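Local coordinates for BPT4 GENE 59 helicase assembly protein (Enterobacteria phage T4, PDB 1C1K) that loads the replicative helicase onto fork DNA protected by the single-stranded DNA-binding protein, serving viral replication, recombination and repair, at residues K27-M30 and D35-K38; K112-I117 and I209-S214; N119-S124 and S130-I135. All coordinates share one frame; numbering follows the deposited sequence.

Contact 1 of 3, residues K27-M30 and D35-K38; sequences KQHM and DVIK
His29 meets Asp35 and Val36 because its chi1 of 175° swings CG to the far side of the CA-CB bond from the backbone N, carrying the imidazole out from the helix toward the returning chain. In Val36 the methyl CG2 takes the crowded position between backbone N and carbonyl carbon, which sets it over one face of that imidazole, 3.4 Å from His29 ND1. The other methyl, Val36 CG1, rests 3.9 Å from His29 CB, and the two side chains cross at about a right angle. The polar link is made by the backbone: Val36 N donates to His29 ND1 over 3.0 Å in a nearly straight bond (161°), with the donor 22° out of the ring plane. At the ring edge, Asp35 CA comes to 3.4 Å from His29 ND1. On the far side of the ring NE2 bonds to the carbonyl oxygen of Ala192, so both imidazole nitrogens are engaged and the ring's rotation is fixed; this pattern is consistent with a neutral ring protonated at NE2.

The returning chain is itself shaped by an Asx turn and the wider Asx motif. Asp35 OD1 accepts from Ile37 N at 3.1 Å and from Lys38 N at 3.2 Å, both donors coming from the same face of the carboxylate, the first on the anti side and the second from above the plane. These bonds help to hold 36-38, whose backbone torsions are helical, after the tight reversal that follows helix 16-30. Asp35 OD2 forms a salt bridge with Lys195. Ile196, at the end of the same helix 181-196 as Ala192 and Lys195, packs against His29 and Val36.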
loop_
_atom_site.group_PDB
_atom_site.type_symbol
_atom_site.label_atom_id
_atom_site.label_comp_id
_atom_site.label_asym_id
_atom_site.label_seq_id
_atom_site.Cartn_x
_atom_site.Cartn_y
_atom_site.Cartn_z
ATOM N N LYS A 27 -2.087 -0.693 -11.918
ATOM C CA LYS A 27 -1.552 -2.046 -11.835
ATOM C C LYS A 27 -0.059 -2.027 -12.151
ATOM O O LYS A 27 0.749 -2.622 -11.437
ATOM C CB LYS A 27 -2.269 -2.966 -12.823
ATOM C CG LYS A 27 -1.821 -4.421 -12.761
ATOM C CD LYS A 27 -2.329 -5.193 -13.969
ATOM C CE LYS A 27 -2.053 -6.676 -13.833
ATOM N NZ LYS A 27 -1.989 -7.318 -15.172
ATOM N N GLN A 28 0.308 -1.332 -13.219
ATOM C CA GLN A 28 1.706 -1.259 -13.613
ATOM C C GLN A 28 2.517 -0.484 -12.580
ATOM O O GLN A 28 3.669 -0.810 -12.303
ATOM C CB GLN A 28 1.814 -0.622 -14.999
ATOM C CG GLN A 28 1.272 -1.536 -16.090
ATOM C CD GLN A 28 1.129 -0.847 -17.428
ATOM O OE1 GLN A 28 0.448 -1.349 -18.331
ATOM N NE2 GLN A 28 1.768 0.309 -17.571
ATOM N N HIS A 29 1.903 0.536 -11.993
ATOM C CA HIS A 29 2.572 1.332 -10.980
ATOM C C HIS A 29 2.901 0.442 -9.778
ATOM O O HIS A 29 4.020 0.464 -9.264
ATOM C CB HIS A 29 1.667 2.484 -10.532
ATOM C CG HIS A 29 2.236 3.288 -9.408
ATOM N ND1 HIS A 29 2.899 4.478 -9.608
ATOM C CD2 HIS A 29 2.255 3.065 -8.070
ATOM C CE1 HIS A 29 3.300 4.956 -8.443
ATOM N NE2 HIS A 29 2.924 4.117 -7.495
ATOM N N MET A 30 1.923 -0.349 -9.345
ATOM C CA MET A 30 2.106 -1.229 -8.196
ATOM C C MET A 30 3.087 -2.374 -8.460
ATOM O O MET A 30 3.522 -3.050 -7.522
ATOM C CB MET A 30 0.752 -1.771 -7.739
ATOM C CG MET A 30 -0.137 -0.705 -7.088
ATOM S SD MET A 30 0.672 0.226 -5.739
ATOM C CE MET A 30 1.278 -1.130 -4.748
ATOM N N ASP A 35 4.940 5.001 -13.079
ATOM C CA ASP A 35 4.921 5.918 -11.947
ATOM C C ASP A 35 3.806 6.911 -12.214
ATOM O O ASP A 35 3.997 7.894 -12.934
ATOM C CB ASP A 35 6.256 6.651 -11.828
ATOM C CG ASP A 35 6.382 7.433 -10.530
ATOM O OD1 ASP A 35 5.349 7.815 -9.940
ATOM O OD2 ASP A 35 7.526 7.669 -10.098
ATOM N N VAL A 36 2.637 6.651 -11.637
ATOM C CA VAL A 36 1.489 7.522 -11.849
ATOM C C VAL A 36 1.716 8.964 -11.415
ATOM O O VAL A 36 1.053 9.873 -11.910
ATOM C CB VAL A 36 0.225 6.984 -11.131
ATOM C CG1 VAL A 36 -0.201 5.670 -11.752
ATOM C CG2 VAL A 36 0.488 6.829 -9.645
ATOM N N ILE A 37 2.642 9.183 -10.488
ATOM C CA ILE A 37 2.908 10.539 -10.032
ATOM C C ILE A 37 3.794 11.235 -11.052
ATOM O O ILE A 37 3.555 12.382 -11.419
ATOM C CB ILE A 37 3.602 10.551 -8.650
ATOM C CG1 ILE A 37 2.726 9.828 -7.615
ATOM C CG2 ILE A 37 3.872 11.985 -8.219
ATOM C CD1 ILE A 37 1.289 10.327 -7.539
ATOM N N LYS A 38 4.816 10.531 -11.520
ATOM C CA LYS A 38 5.722 11.099 -12.515
ATOM C C LYS A 38 4.948 11.503 -13.771
ATOM O O LYS A 38 5.234 12.530 -14.373
ATOM C CB LYS A 38 6.810 10.074 -12.876
ATOM C CG LYS A 38 7.619 10.397 -14.133
ATOM C CD LYS A 38 8.738 9.376 -14.331
ATOM C CE LYS A 38 9.665 9.744 -15.488
ATOM N NZ LYS A 38 9.274 11.010 -16.177
#

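Contact 2 of 3, residues K112-I117 and I209-S214; sequences KFEEDI and IETVKS
Ile117, which faces Thr211 and Val212 across the helix pair, also lies over the flat ring of Phe113: its CD1 stands 3.6 Å above the ring plane, over the centre. The Phe113 ring itself packs among Thr160, Leu163 and Leu164 of helix 158-168 and also touches Val207. On another flank of the same helix, the carboxylate of Asp116 is gripped at both oxygens, which restrains its rotation, OD2 receiving Lys112 NZ on its syn lone pair in a 2.7 Å salt bridge, while OD1 bonds to Thr160 OG1 and Ser157 N.

Between the helices the touching atoms are mainly methyls. Ile117 CG2 lies 3.5 Å from Thr211 CG2 and 3.9 Å from Val212 CG2, the Ile117 and Thr211 side chains meeting at a slant. The Thr211 torsion (chi1 -58°) decides which branch does this work: OG1 turns back beside its own backbone N and bonds to Val207 O one helical turn earlier, whereas CG2 projects to the neighbouring helix and also comes within 3.7 Å of Glu114 O. The buried hydroxyl is therefore satisfied inside its own helix. Glu114 runs across Thr211 at about a right angle, and it is the aliphatic CG, 3.5 Å from Thr211 OG1, that touches.

The axes of 112-117 and 209-214 approach to 9.6 Å and cross at -45°, running broadly in the same sense. Two helical segments 92 residues apart in the chain thus pack through small branched side chains, joining helix 109-126 to the C-terminal helix 201-216 in this alpha-helical fold.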
loop_
_atom_site.group_PDB
_atom_site.type_symbol
_atom_site.label_atom_id
_atom_site.label_comp_id
_atom_site.label_asym_id
_atom_site.label_seq_id
_atom_site.Cartn_x
_atom_site.Cartn_y
_atom_site.Cartn_z
ATOM N N LYS A 112 -5.351 3.185 13.675
ATOM C CA LYS A 112 -4.768 1.902 13.312
ATOM C C LYS A 112 -3.250 1.947 13.477
ATOM O O LYS A 112 -2.641 0.963 13.883
ATOM C CB LYS A 112 -5.133 1.533 11.869
ATOM C CG LYS A 112 -4.264 0.433 11.254
ATOM C CD LYS A 112 -4.476 -0.925 11.927
ATOM C CE LYS A 112 -3.809 -2.041 11.133
ATOM N NZ LYS A 112 -3.765 -3.319 11.901
ATOM N N PHE A 113 -2.647 3.091 13.156
ATOM C CA PHE A 113 -1.197 3.263 13.290
ATOM C C PHE A 113 -0.844 3.105 14.775
ATOM O O PHE A 113 0.073 2.366 15.138
ATOM C CB PHE A 113 -0.797 4.659 12.780
ATOM C CG PHE A 113 0.688 4.921 12.775
ATOM C CD1 PHE A 113 1.597 3.933 12.400
ATOM C CD2 PHE A 113 1.177 6.179 13.115
ATOM C CE1 PHE A 113 2.976 4.200 12.361
ATOM C CE2 PHE A 113 2.557 6.456 13.078
ATOM C CZ PHE A 113 3.449 5.465 12.700
ATOM N N GLU A 114 -1.596 3.787 15.632
ATOM C CA GLU A 114 -1.362 3.709 17.068
ATOM C C GLU A 114 -1.526 2.269 17.557
ATOM O O GLU A 114 -0.715 1.764 18.337
ATOM C CB GLU A 114 -2.325 4.654 17.799
ATOM C CG GLU A 114 -1.824 6.101 17.809
ATOM C CD GLU A 114 -2.915 7.139 18.018
ATOM O OE1 GLU A 114 -4.033 6.779 18.429
ATOM O OE2 GLU A 114 -2.644 8.332 17.772
ATOM N N GLU A 115 -2.575 1.603 17.097
ATOM C CA GLU A 115 -2.823 0.217 17.482
ATOM C C GLU A 115 -1.627 -0.656 17.096
ATOM O O GLU A 115 -1.111 -1.436 17.908
ATOM C CB GLU A 115 -4.084 -0.295 16.780
ATOM C CG GLU A 115 -4.429 -1.740 17.073
ATOM C CD GLU A 115 -5.597 -2.235 16.243
ATOM O OE1 GLU A 115 -6.063 -1.490 15.353
ATOM O OE2 GLU A 115 -6.049 -3.371 16.483
ATOM N N ASP A 116 -1.185 -0.515 15.849
ATOM C CA ASP A 116 -0.059 -1.292 15.344
ATOM C C ASP A 116 1.214 -1.024 16.145
ATOM O O ASP A 116 1.949 -1.960 16.460
ATOM C CB ASP A 116 0.171 -0.982 13.862
ATOM C CG ASP A 116 -0.881 -1.618 12.965
ATOM O OD1 ASP A 116 -0.867 -1.340 11.745
ATOM O OD2 ASP A 116 -1.718 -2.399 13.472
ATOM N N ILE A 117 1.470 0.239 16.482
ATOM C CA ILE A 117 2.661 0.582 17.257
ATOM C C ILE A 117 2.634 -0.136 18.604
ATOM O O ILE A 117 3.625 -0.738 19.009
ATOM C CB ILE A 117 2.769 2.106 17.482
ATOM C CG1 ILE A 117 3.109 2.804 16.159
ATOM C CG2 ILE A 117 3.856 2.416 18.502
ATOM C CD1 ILE A 117 2.749 4.274 16.134
ATOM N N ILE A 209 6.476 8.228 18.970
ATOM C CA ILE A 209 7.104 8.521 20.256
ATOM C C ILE A 209 6.084 8.566 21.393
ATOM O O ILE A 209 6.299 7.981 22.455
ATOM C CB ILE A 209 7.882 9.867 20.177
ATOM C CG1 ILE A 209 9.071 9.708 19.226
ATOM C CG2 ILE A 209 8.370 10.301 21.561
ATOM C CD1 ILE A 209 9.892 10.977 19.031
ATOM N N GLU A 210 4.968 9.245 21.162
ATOM C CA GLU A 210 3.923 9.363 22.169
ATOM C C GLU A 210 3.287 8.008 22.488
ATOM O O GLU A 210 2.996 7.703 23.646
ATOM C CB GLU A 210 2.845 10.337 21.685
ATOM C CG GLU A 210 2.212 11.175 22.786
ATOM C CD GLU A 210 3.216 12.074 23.485
ATOM O OE1 GLU A 210 3.538 11.802 24.661
ATOM O OE2 GLU A 210 3.684 13.053 22.859
ATOM N N THR A 211 3.075 7.192 21.459
ATOM C CA THR A 211 2.456 5.889 21.650
ATOM C C THR A 211 3.373 4.941 22.418
ATOM O O THR A 211 2.931 4.220 23.317
ATOM C CB THR A 211 2.068 5.257 20.293
ATOM O OG1 THR A 211 1.169 6.132 19.603
ATOM C CG2 THR A 211 1.374 3.909 20.499
ATOM N N VAL A 212 4.656 4.938 22.073
ATOM C CA VAL A 212 5.600 4.072 22.762
ATOM C C VAL A 212 5.712 4.520 24.223
ATOM O O VAL A 212 5.770 3.696 25.135
ATOM C CB VAL A 212 6.997 4.125 22.084
ATOM C CG1 VAL A 212 8.043 3.451 22.961
ATOM C CG2 VAL A 212 6.932 3.439 20.723
ATOM N N LYS A 213 5.727 5.830 24.443
ATOM C CA LYS A 213 5.835 6.356 25.798
ATOM C C LYS A 213 4.681 5.880 26.663
ATOM O O LYS A 213 4.877 5.543 27.830
ATOM C CB LYS A 213 5.857 7.881 25.780
ATOM C CG LYS A 213 5.970 8.499 27.155
ATOM C CD LYS A 213 5.970 10.008 27.062
ATOM C CE LYS A 213 5.315 10.627 28.280
ATOM N NZ LYS A 213 5.558 12.091 28.290
ATOM N N SER A 214 3.478 5.852 26.089
ATOM C CA SER A 214 2.299 5.410 26.823
ATOM C C SER A 214 2.326 3.904 27.084
ATOM O O SER A 214 1.620 3.413 27.963
ATOM C CB SER A 214 1.019 5.801 26.065
ATOM O OG SER A 214 0.820 5.002 24.911
#

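Contact 3 of 3, residues N119-S124 and S130-I135; sequences NIYYFS and SAFKEI
Tyr121 and Phe132 form a T-shaped pair: the edge of the tyrosine ring is directed at the face of the phenylalanine ring, with centroids 5.9 Å apart and planes at 72°. The Phe132 ring gets there by chi1 of -159°, which sends it from the returning chain across helix 109-126, bringing Phe132 CZ to 3.9 Å from Tyr121 CA. Ser124 lies at the edge of the same ring, its CB 3.7 Å from Phe132 CE1. Its hydroxyl is engaged with the helix backbone, OG donating to Tyr121 O over 2.6 Å in the carbonyl plane, on a lone pair.

Ile120 stands across Phe132 at about a right angle. Its CG2 serves two partners, lying 3.9 Å from Phe132 CZ and 3.8 Å from Ile135 CG2. Ile135 also packs its CG1 against Ser124 CB at 3.6 Å, while its CD1 meets the edge of the Phe123 ring, 4.0 Å from CD2. Phe132 and Ile135, three residues apart, thus fit over the face of the helix formed by Ile120, Tyr121, Phe123 and Ser124.

The cluster extends beyond the two segments. Phe132 makes another edge-to-face pair with Phe136 and touches Phe208 of the C-terminal helix, and Leu150 of helix 146-152 packs on Ile120 and Phe123. This is a compact aromatic and aliphatic cluster at a reversal of the chain, in which a turn following helix 109-126 folds back on that helix within an all-alpha domain.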
loop_
_atom_site.group_PDB
_atom_site.type_symbol
_atom_site.label_atom_id
_atom_site.label_comp_id
_atom_site.label_asym_id
_atom_site.label_seq_id
_atom_site.Cartn_x
_atom_site.Cartn_y
_atom_site.Cartn_z
ATOM N N ASN A 119 1.082 -2.849 19.389
ATOM C CA ASN A 119 1.294 -4.268 19.165
ATOM C C ASN A 119 2.752 -4.579 18.831
ATOM O O ASN A 119 3.272 -5.626 19.222
ATOM C CB ASN A 119 0.365 -4.772 18.059
ATOM C CG ASN A 119 -1.075 -4.878 18.521
ATOM O OD1 ASN A 119 -1.999 -4.975 17.716
ATOM N ND2 ASN A 119 -1.271 -4.859 19.831
ATOM N N ILE A 120 3.417 -3.678 18.113
ATOM C CA ILE A 120 4.821 -3.906 17.775
ATOM C C ILE A 120 5.638 -3.860 19.058
ATOM O O ILE A 120 6.543 -4.674 19.255
ATOM C CB ILE A 120 5.377 -2.829 16.814
ATOM C CG1 ILE A 120 4.683 -2.925 15.454
ATOM C CG2 ILE A 120 6.885 -3.021 16.631
ATOM C CD1 ILE A 120 4.889 -1.697 14.600
ATOM N N TYR A 121 5.307 -2.908 19.929
ATOM C CA TYR A 121 6.011 -2.755 21.197
ATOM C C TYR A 121 5.871 -3.990 22.090
ATOM O O TYR A 121 6.864 -4.525 22.575
ATOM C CB TYR A 121 5.500 -1.520 21.942
ATOM C CG TYR A 121 6.123 -1.344 23.311
ATOM C CD1 TYR A 121 7.325 -0.651 23.473
ATOM C CD2 TYR A 121 5.516 -1.885 24.447
ATOM C CE1 TYR A 121 7.907 -0.503 24.736
ATOM C CE2 TYR A 121 6.089 -1.742 25.712
ATOM C CZ TYR A 121 7.281 -1.051 25.850
ATOM O OH TYR A 121 7.837 -0.904 27.108
ATOM N N TYR A 122 4.646 -4.450 22.304
ATOM C CA TYR A 122 4.440 -5.615 23.152
ATOM C C TYR A 122 5.063 -6.866 22.543
ATOM O O TYR A 122 5.527 -7.749 23.266
ATOM C CB TYR A 122 2.943 -5.802 23.425
ATOM C CG TYR A 122 2.384 -4.682 24.277
ATOM C CD1 TYR A 122 1.315 -3.908 23.837
ATOM C CD2 TYR A 122 2.973 -4.354 25.498
ATOM C CE1 TYR A 122 0.848 -2.832 24.588
ATOM C CE2 TYR A 122 2.516 -3.281 26.258
ATOM C CZ TYR A 122 1.454 -2.523 25.794
ATOM O OH TYR A 122 1.009 -1.450 26.534
ATOM N N PHE A 123 5.098 -6.935 21.217
ATOM C CA PHE A 123 5.705 -8.082 20.546
ATOM C C PHE A 123 7.214 -8.051 20.810
ATOM O O PHE A 123 7.853 -9.092 20.994
ATOM C CB PHE A 123 5.459 -8.018 19.035
ATOM C CG PHE A 123 6.259 -9.020 18.250
ATOM C CD1 PHE A 123 5.810 -10.331 18.102
ATOM C CD2 PHE A 123 7.468 -8.659 17.658
ATOM C CE1 PHE A 123 6.553 -11.260 17.380
ATOM C CE2 PHE A 123 8.214 -9.583 16.935
ATOM C CZ PHE A 123 7.757 -10.884 16.796
ATOM N N SER A 124 7.775 -6.845 20.829
ATOM C CA SER A 124 9.201 -6.682 21.055
ATOM C C SER A 124 9.591 -7.226 22.428
ATOM O O SER A 124 10.704 -7.721 22.615
ATOM C CB SER A 124 9.588 -5.208 20.914
ATOM O OG SER A 124 9.405 -4.491 22.116
ATOM N N SER A 130 16.849 -6.605 23.014
ATOM C CA SER A 130 17.697 -5.939 23.993
ATOM C C SER A 130 17.525 -4.433 23.824
ATOM O O SER A 130 17.884 -3.646 24.700
ATOM C CB SER A 130 19.159 -6.337 23.791
ATOM O OG SER A 130 19.783 -5.512 22.828
ATOM N N ALA A 131 16.961 -4.053 22.679
ATOM C CA ALA A 131 16.688 -2.661 22.339
ATOM C C ALA A 131 15.551 -2.654 21.312
ATOM O O ALA A 131 15.484 -3.537 20.454
ATOM C CB ALA A 131 17.928 -2.015 21.752
ATOM N N PHE A 132 14.657 -1.668 21.395
ATOM C CA PHE A 132 13.533 -1.591 20.462
ATOM C C PHE A 132 13.983 -1.540 19.002
ATOM O O PHE A 132 13.331 -2.112 18.126
ATOM C CB PHE A 132 12.659 -0.371 20.774
ATOM C CG PHE A 132 11.255 -0.472 20.236
ATOM C CD1 PHE A 132 10.657 -1.713 20.026
ATOM C CD2 PHE A 132 10.524 0.681 19.947
ATOM C CE1 PHE A 132 9.348 -1.806 19.539
ATOM C CE2 PHE A 132 9.219 0.599 19.461
ATOM C CZ PHE A 132 8.630 -0.643 19.256
ATOM N N LYS A 133 15.099 -0.866 18.748
ATOM C CA LYS A 133 15.627 -0.742 17.393
ATOM C C LYS A 133 15.842 -2.087 16.687
ATOM O O LYS A 133 15.812 -2.161 15.458
ATOM C CB LYS A 133 16.939 0.051 17.416
ATOM C CG LYS A 133 18.183 -0.788 17.682
ATOM C CD LYS A 133 19.456 0.056 17.566
ATOM C CE LYS A 133 20.680 -0.715 18.044
ATOM N NZ LYS A 133 21.956 -0.019 17.706
ATOM N N GLU A 134 16.058 -3.149 17.458
ATOM C CA GLU A 134 16.282 -4.477 16.891
ATOM C C GLU A 134 15.087 -4.994 16.080
ATOM O O GLU A 134 15.227 -5.876 15.228
ATOM C CB GLU A 134 16.619 -5.468 18.012
ATOM C CG GLU A 134 18.038 -5.298 18.535
ATOM C CD GLU A 134 18.298 -6.013 19.848
ATOM O OE1 GLU A 134 19.328 -5.700 20.484
ATOM O OE2 GLU A 134 17.495 -6.884 20.248
ATOM N N ILE A 135 13.911 -4.439 16.350
ATOM C CA ILE A 135 12.696 -4.838 15.648
ATOM C C ILE A 135 12.729 -4.371 14.192
ATOM O O ILE A 135 12.287 -5.080 13.286
ATOM C CB ILE A 135 11.443 -4.206 16.316
ATOM C CG1 ILE A 135 11.186 -4.854 17.683
ATOM C CG2 ILE A 135 10.231 -4.340 15.389
ATOM C CD1 ILE A 135 10.754 -6.295 17.610
#

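Overall arrangement
Contact 1 comes first along the chain, in its N-terminal part, where helix 16-30 meets the loop that follows it. Contacts 2 and 3 lie in the C-terminal half, on the opposite side of the chain's centre; their centres are 31 and 33 Å from that of contact 1. Both use helix 109-126, and contact 3 is nested inside the long loop closed by contact 2. Their centres are 12 Å apart and they touch, Val212 CG2 lying 3.9 Å from Phe132 CE2, so the two packing regions adjoin. The separation is consistent with the alpha-helical two-domain fold of this monomeric helicase loader. Contacts 1 and 3 each fold the chain after a helix back on that helix, while contact 2 pairs helices far apart in sequence.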